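Local coordinates for tailspike protein (Siphovirus 9NA, PDB 3RIQ) that probably binds the lipopolysaccharide of Salmonella and cleaves it as an endorhamnosidase, serving as the receptor-binding tailspike of the phage, at residues Ala163-Tyr168 against Ile185-Gly190; Glu211-Ser216 against Ile239-Gly244. One frame throughout, in Å; residues are numbered along the deposited sequence.

Contact 1 (Ala163-Tyr168 with Ile185-Gly190) and contact 2 (Glu211-Ser216 with Ile239-Gly244) come in series along the chain, the first complete before the second begins, and their centres lie about 9 Å apart. Four successive coils of the right-handed beta-helix supply the four segments. The middle two are neighbours: strands 184-194 and 211-214 pair in parallel, with Ala186 N 2.8 Å from Lys213 O and, further on, Trp187 O 2.9 Å from Ser216 N, both probable hydrogen bonds. Contact 1 takes in corners of the coil, and contact 2 continues the parallel pairing and borders the second subunit, so the coil-to-coil bonding runs on toward the trimer interface.

Contact 1 of 2, residues Ala163-Tyr168 against Ile185-Gly190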
loop_
_atom_site.group_PDB
_atom_site.type_symbol
_atom_site.label_atom_id
_atom_site.label_comp_id
_atom_site.label_asym_id
_atom_site.label_seq_id
_atom_site.Cartn_x
_atom_site.Cartn_y
_atom_site.Cartn_z
ATOM N N ALA A 163 27.777 -10.702 6.135
ATOM C CA ALA A 163 28.406 -11.940 5.637
ATOM C C ALA A 163 29.146 -11.666 4.336
ATOM O O ALA A 163 28.713 -10.836 3.536
ATOM C CB ALA A 163 27.337 -13.005 5.367
ATOM N N THR A 164 30.206 -12.422 4.112
ATOM C CA THR A 164 30.898 -12.401 2.826
ATOM C C THR A 164 31.043 -13.863 2.426
ATOM O O THR A 164 31.928 -14.564 2.911
ATOM C CB THR A 164 32.269 -11.695 2.912
ATOM O OG1 THR A 164 32.096 -10.366 3.425
ATOM C CG2 THR A 164 32.933 -11.599 1.513
ATOM N N MET A 165 30.127 -14.316 1.576
ATOM C CA MET A 165 29.994 -15.724 1.242
ATOM C C MET A 165 29.794 -16.534 2.541
ATOM O O MET A 165 30.561 -17.444 2.866
ATOM C CB MET A 165 31.206 -16.225 0.412
ATOM C CG MET A 165 31.393 -15.469 -0.881
ATOM S SD MET A 165 30.042 -15.706 -2.058
ATOM C CE MET A 165 30.478 -14.498 -3.347
ATOM N N GLY A 166 28.740 -16.173 3.285
ATOM C CA GLY A 166 28.452 -16.759 4.585
ATOM C C GLY A 166 26.972 -16.623 4.875
ATOM O O GLY A 166 26.199 -16.015 4.118
ATOM N N GLY A 167 26.573 -17.152 6.005
ATOM C CA GLY A 167 25.174 -17.075 6.415
ATOM C C GLY A 167 24.945 -17.592 7.803
ATOM O O GLY A 167 25.901 -17.972 8.505
ATOM N N TYR A 168 23.673 -17.644 8.175
ATOM C CA TYR A 168 23.250 -17.919 9.538
ATOM C C TYR A 168 22.195 -18.999 9.523
ATOM O O TYR A 168 21.146 -18.875 8.849
ATOM C CB TYR A 168 22.689 -16.652 10.225
ATOM C CG TYR A 168 23.756 -15.579 10.330
ATOM C CD1 TYR A 168 24.520 -15.432 11.493
ATOM C CD2 TYR A 168 24.022 -14.722 9.248
ATOM C CE1 TYR A 168 25.515 -14.468 11.567
ATOM C CE2 TYR A 168 25.014 -13.766 9.312
ATOM C CZ TYR A 168 25.770 -13.647 10.467
ATOM O OH TYR A 168 26.740 -12.679 10.551
ATOM N N ILE A 185 26.484 -10.818 1.775
ATOM C CA ILE A 185 26.613 -11.632 0.564
ATOM C C ILE A 185 26.495 -13.077 1.047
ATOM O O ILE A 185 27.413 -13.590 1.751
ATOM C CB ILE A 185 27.946 -11.368 -0.125
ATOM C CG1 ILE A 185 28.081 -9.873 -0.453
ATOM C CG2 ILE A 185 28.085 -12.255 -1.361
ATOM C CD1 ILE A 185 29.482 -9.428 -0.655
ATOM N N ALA A 186 25.360 -13.719 0.752
ATOM C CA ALA A 186 25.036 -15.034 1.303
ATOM C C ALA A 186 25.839 -16.160 0.666
ATOM O O ALA A 186 26.474 -15.978 -0.398
ATOM C CB ALA A 186 23.518 -15.278 1.126
ATOM N N TRP A 187 25.852 -17.312 1.334
ATOM C CA TRP A 187 26.507 -18.516 0.770
ATOM C C TRP A 187 25.451 -19.492 0.181
ATOM O O TRP A 187 25.465 -19.776 -1.017
ATOM C CB TRP A 187 27.344 -19.185 1.863
ATOM C CG TRP A 187 27.995 -20.460 1.414
ATOM C CD1 TRP A 187 27.897 -21.699 2.012
ATOM C CD2 TRP A 187 28.868 -20.631 0.281
ATOM N NE1 TRP A 187 28.661 -22.618 1.317
ATOM C CE2 TRP A 187 29.270 -21.991 0.261
ATOM C CE3 TRP A 187 29.369 -19.763 -0.699
ATOM C CZ2 TRP A 187 30.138 -22.506 -0.718
ATOM C CZ3 TRP A 187 30.202 -20.263 -1.664
ATOM C CH2 TRP A 187 30.607 -21.625 -1.661
ATOM N N GLU A 188 24.529 -19.945 1.028
ATOM C CA GLU A 188 23.411 -20.788 0.634
ATOM C C GLU A 188 22.145 -19.933 0.828
ATOM O O GLU A 188 22.024 -18.874 0.188
ATOM C CB GLU A 188 23.442 -22.121 1.417
ATOM C CG GLU A 188 24.613 -22.968 0.963
ATOM C CD GLU A 188 24.952 -24.141 1.857
ATOM O OE1 GLU A 188 25.225 -25.213 1.287
ATOM O OE2 GLU A 188 25.012 -23.989 3.102
ATOM N N SER A 189 21.208 -20.361 1.658
ATOM C CA SER A 189 20.151 -19.431 2.068
ATOM C C SER A 189 20.750 -18.450 3.086
ATOM O O SER A 189 21.594 -18.828 3.886
ATOM C CB SER A 189 18.958 -20.184 2.630
ATOM O OG SER A 189 18.263 -20.855 1.600
ATOM N N GLY A 190 20.337 -17.187 3.047
ATOM C CA GLY A 190 20.975 -16.191 3.945
ATOM C C GLY A 190 20.707 -16.445 5.426
ATOM O O GLY A 190 21.652 -16.584 6.235
HETATM O O HOH W 1 21.160 -20.009 6.345
#
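Ile185 meets the corner at Thr164 and Met165 and grips it through its backbone. Its N-H points almost straight at Ala163 O (Ile185 N to Ala163 O 2.8 Å, 173° at the hydrogen). Its own carbonyl oxygen takes two donors: Gly166 N at 3.3 Å from Ile185 O, and Met165 N, closer but badly bent and therefore weak. One oxygen thus serves two successive amides of the turning chain. Gly166 O is met by Ala186 CA, a CA-H...O contact of 3.2 Å, and by a weak bond from Trp187 N. Further backbone bonds tie Ala163 to Asn183, and both Met165 and Gly167 to Ala146.

Further on a single bond joins the two segments, Tyr168 N to Gly190 O at 3.0 Å. Beside it, water 1 lies within hydrogen-bonding distance of Tyr168 O (2.7 Å) and Ser189 O (2.8 Å). The polar side-chain ends look to other partners: Thr164 OG1 bonds His84 NE2, Tyr168 OH bonds Glu162 O, and Ser189 OG bonds Ser218 N.

The apolar part belongs to Met165. Its side chain sets out away from 185-190, yet CB still lies 4.1 Å from Trp187 CE3. The bend at chi2 (-65°) sets SD beside Ile185, and Met165 CE, beyond it, rests 3.8 Å from Ile185 CG2, the two side chains crossing obliquely. Trp187 CB packs against the peptide joining Met165 to Gly166. Pro91 touches both Met165 and Trp187. Short parallel pairing interrupted by corners, with main-chain bonds stitching one coil to the next, is the pattern of the right-handed parallel beta-helix of P22-like tailspikes.

Contact 2 of 2, residues Glu211-Ser216 against Ile239-Gly244; sequences EIKYGS and ISYRVG
Tyr214 and Arg242 lie side by side and point the same way, the tyrosine ring against the arginine chain: Arg242 CB is 3.6 Å from Tyr214 CE1, and Arg242 CD lies near the phenol oxygen. The guanidinium turns its edge to that oxygen, and Arg242 NH1 donates to Tyr214 OH at 3.1 Å, nearly in the guanidinium plane. Tyr241 flanks the arginine too, with Arg242 CG over one face of its ring toward the rim; the two tyrosine planes stand 70° apart.

The backbones are closely joined. Parallel pairing runs from Glu211 with Ile239 to Lys213 with Tyr241, through bonds such as Tyr214 N to Tyr241 O, 2.8 Å. After the strands the two segments stay together, Gly244 N meeting Gly215 O at 2.8 Å. Ile212 and Ser240 occupy one face of the strands, where Ile212 packs on Phe184 and Ile191. On the other face Glu211 extends with CG anti to its backbone N (chi1 -180°); its side chain crosses those of Ile239 and Tyr241, with CD against Ile239 CG2 and Glu211 OE2 3.4 Å from Tyr241 CB.

The looser side holds water 2, 2.7 Å from Tyr214 OH and 2.8 Å from Tyr241 OH, and the partly exposed Lys213 and Ile239. Lys213, with CB and CG at the edge of the Tyr241 ring, forms salt bridges through NZ with Asp230 and Asp232 of the second subunit. Arg242 also bonds Gln274 and Tyr95 and makes a cation-pi contact with Phe97. The arginine's charge is probably eased by these hydroxyl, amide and aromatic partners, with Asp229 of the second subunit as a weak, long ion pair, while the lysine's is probably balanced across the subunit interface.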
loop_
_atom_site.group_PDB
_atom_site.type_symbol
_atom_site.label_atom_id
_atom_site.label_comp_id
_atom_site.label_asym_id
_atom_site.label_seq_id
_atom_site.Cartn_x
_atom_site.Cartn_y
_atom_site.Cartn_z
ATOM N N GLU A 211 18.920 -6.092 3.806
ATOM C CA GLU A 211 19.133 -6.587 2.450
ATOM C C GLU A 211 20.066 -7.781 2.480
ATOM O O GLU A 211 21.106 -7.758 3.191
ATOM C CB GLU A 211 19.711 -5.490 1.524
ATOM C CG GLU A 211 19.935 -5.998 0.088
ATOM C CD GLU A 211 20.006 -4.898 -0.979
ATOM O OE1 GLU A 211 19.880 -3.688 -0.623
ATOM O OE2 GLU A 211 20.165 -5.251 -2.198
ATOM N N ILE A 212 19.697 -8.826 1.745
ATOM C CA ILE A 212 20.520 -10.032 1.588
ATOM C C ILE A 212 20.748 -10.213 0.089
ATOM O O ILE A 212 19.787 -10.138 -0.696
ATOM C CB ILE A 212 19.767 -11.261 2.204
ATOM C CG1 ILE A 212 19.733 -11.108 3.751
ATOM C CG2 ILE A 212 20.417 -12.599 1.760
ATOM C CD1 ILE A 212 18.772 -12.025 4.426
ATOM N N LYS A 213 21.996 -10.493 -0.287
ATOM C CA LYS A 213 22.440 -10.536 -1.683
ATOM C C LYS A 213 23.036 -11.885 -2.042
ATOM O O LYS A 213 23.809 -12.466 -1.257
ATOM C CB LYS A 213 23.523 -9.475 -1.913
ATOM C CG LYS A 213 23.129 -8.095 -1.431
ATOM C CD LYS A 213 24.222 -7.050 -1.759
ATOM C CE LYS A 213 23.808 -5.697 -1.183
ATOM N NZ LYS A 213 24.782 -4.584 -1.505
ATOM N N TYR A 214 22.699 -12.384 -3.229
ATOM C CA TYR A 214 23.291 -13.640 -3.740
ATOM C C TYR A 214 23.056 -14.838 -2.793
ATOM O O TYR A 214 21.987 -14.937 -2.196
ATOM C CB TYR A 214 24.766 -13.465 -4.182
ATOM C CG TYR A 214 24.899 -12.426 -5.279
ATOM C CD1 TYR A 214 24.561 -12.741 -6.606
ATOM C CD2 TYR A 214 25.334 -11.119 -5.000
ATOM C CE1 TYR A 214 24.645 -11.779 -7.637
ATOM C CE2 TYR A 214 25.443 -10.125 -6.026
ATOM C CZ TYR A 214 25.086 -10.475 -7.338
ATOM O OH TYR A 214 25.186 -9.541 -8.340
ATOM N N GLY A 215 24.028 -15.753 -2.706
ATOM C CA GLY A 215 23.773 -17.078 -2.114
ATOM C C GLY A 215 23.069 -18.003 -3.063
ATOM O O GLY A 215 22.306 -17.560 -3.936
ATOM N N SER A 216 23.337 -19.298 -2.944
ATOM C CA SER A 216 22.702 -20.264 -3.867
ATOM C C SER A 216 21.246 -20.550 -3.507
ATOM O O SER A 216 20.544 -21.182 -4.305
ATOM C CB SER A 216 23.494 -21.596 -3.914
ATOM O OG SER A 216 23.479 -22.189 -2.606
ATOM N N ILE A 239 14.952 -6.420 1.444
ATOM C CA ILE A 239 15.298 -6.463 -0.007
ATOM C C ILE A 239 16.074 -7.760 -0.219
ATOM O O ILE A 239 17.075 -7.989 0.464
ATOM C CB ILE A 239 16.149 -5.234 -0.432
ATOM C CG1 ILE A 239 15.360 -3.937 -0.199
ATOM C CG2 ILE A 239 16.571 -5.391 -1.879
ATOM C CD1 ILE A 239 16.175 -2.683 -0.376
ATOM N N SER A 240 15.631 -8.601 -1.150
ATOM C CA SER A 240 16.301 -9.868 -1.489
ATOM C C SER A 240 16.834 -9.697 -2.900
ATOM O O SER A 240 16.032 -9.520 -3.852
ATOM C CB SER A 240 15.277 -10.999 -1.443
ATOM O OG SER A 240 15.844 -12.208 -1.906
ATOM N N TYR A 241 18.162 -9.699 -3.052
ATOM C CA TYR A 241 18.778 -9.306 -4.333
ATOM C C TYR A 241 19.586 -10.420 -4.969
ATOM O O TYR A 241 20.594 -10.864 -4.393
ATOM C CB TYR A 241 19.716 -8.115 -4.062
ATOM C CG TYR A 241 20.586 -7.693 -5.238
ATOM C CD1 TYR A 241 20.028 -7.254 -6.461
ATOM C CD2 TYR A 241 21.985 -7.700 -5.104
ATOM C CE1 TYR A 241 20.851 -6.846 -7.527
ATOM C CE2 TYR A 241 22.826 -7.291 -6.171
ATOM C CZ TYR A 241 22.230 -6.857 -7.371
ATOM O OH TYR A 241 22.997 -6.418 -8.437
ATOM N N ARG A 242 19.132 -10.886 -6.125
ATOM C CA ARG A 242 19.887 -11.885 -6.923
ATOM C C ARG A 242 20.255 -13.184 -6.190
ATOM O O ARG A 242 21.358 -13.779 -6.407
ATOM C CB ARG A 242 21.131 -11.243 -7.562
ATOM C CG ARG A 242 20.731 -10.302 -8.684
ATOM C CD ARG A 242 21.966 -9.636 -9.277
ATOM N NE ARG A 242 21.616 -8.784 -10.405
ATOM C CZ ARG A 242 22.521 -8.129 -11.117
ATOM N NH1 ARG A 242 23.826 -8.309 -10.843
ATOM N NH2 ARG A 242 22.139 -7.370 -12.138
ATOM N N VAL A 243 19.333 -13.646 -5.353
ATOM C CA VAL A 243 19.552 -14.971 -4.760
ATOM C C VAL A 243 19.402 -16.075 -5.823
ATOM O O VAL A 243 18.733 -15.911 -6.862
ATOM C CB VAL A 243 18.649 -15.238 -3.506
ATOM C CG1 VAL A 243 18.850 -14.114 -2.513
ATOM C CG2 VAL A 243 17.190 -15.410 -3.879
ATOM N N GLY A 244 20.041 -17.213 -5.556
ATOM C CA GLY A 244 20.027 -18.332 -6.525
ATOM C C GLY A 244 18.717 -19.134 -6.535
ATOM O O GLY A 244 18.452 -19.869 -7.519
HETATM O O HOH W 2 25.746 -6.968 -7.964
#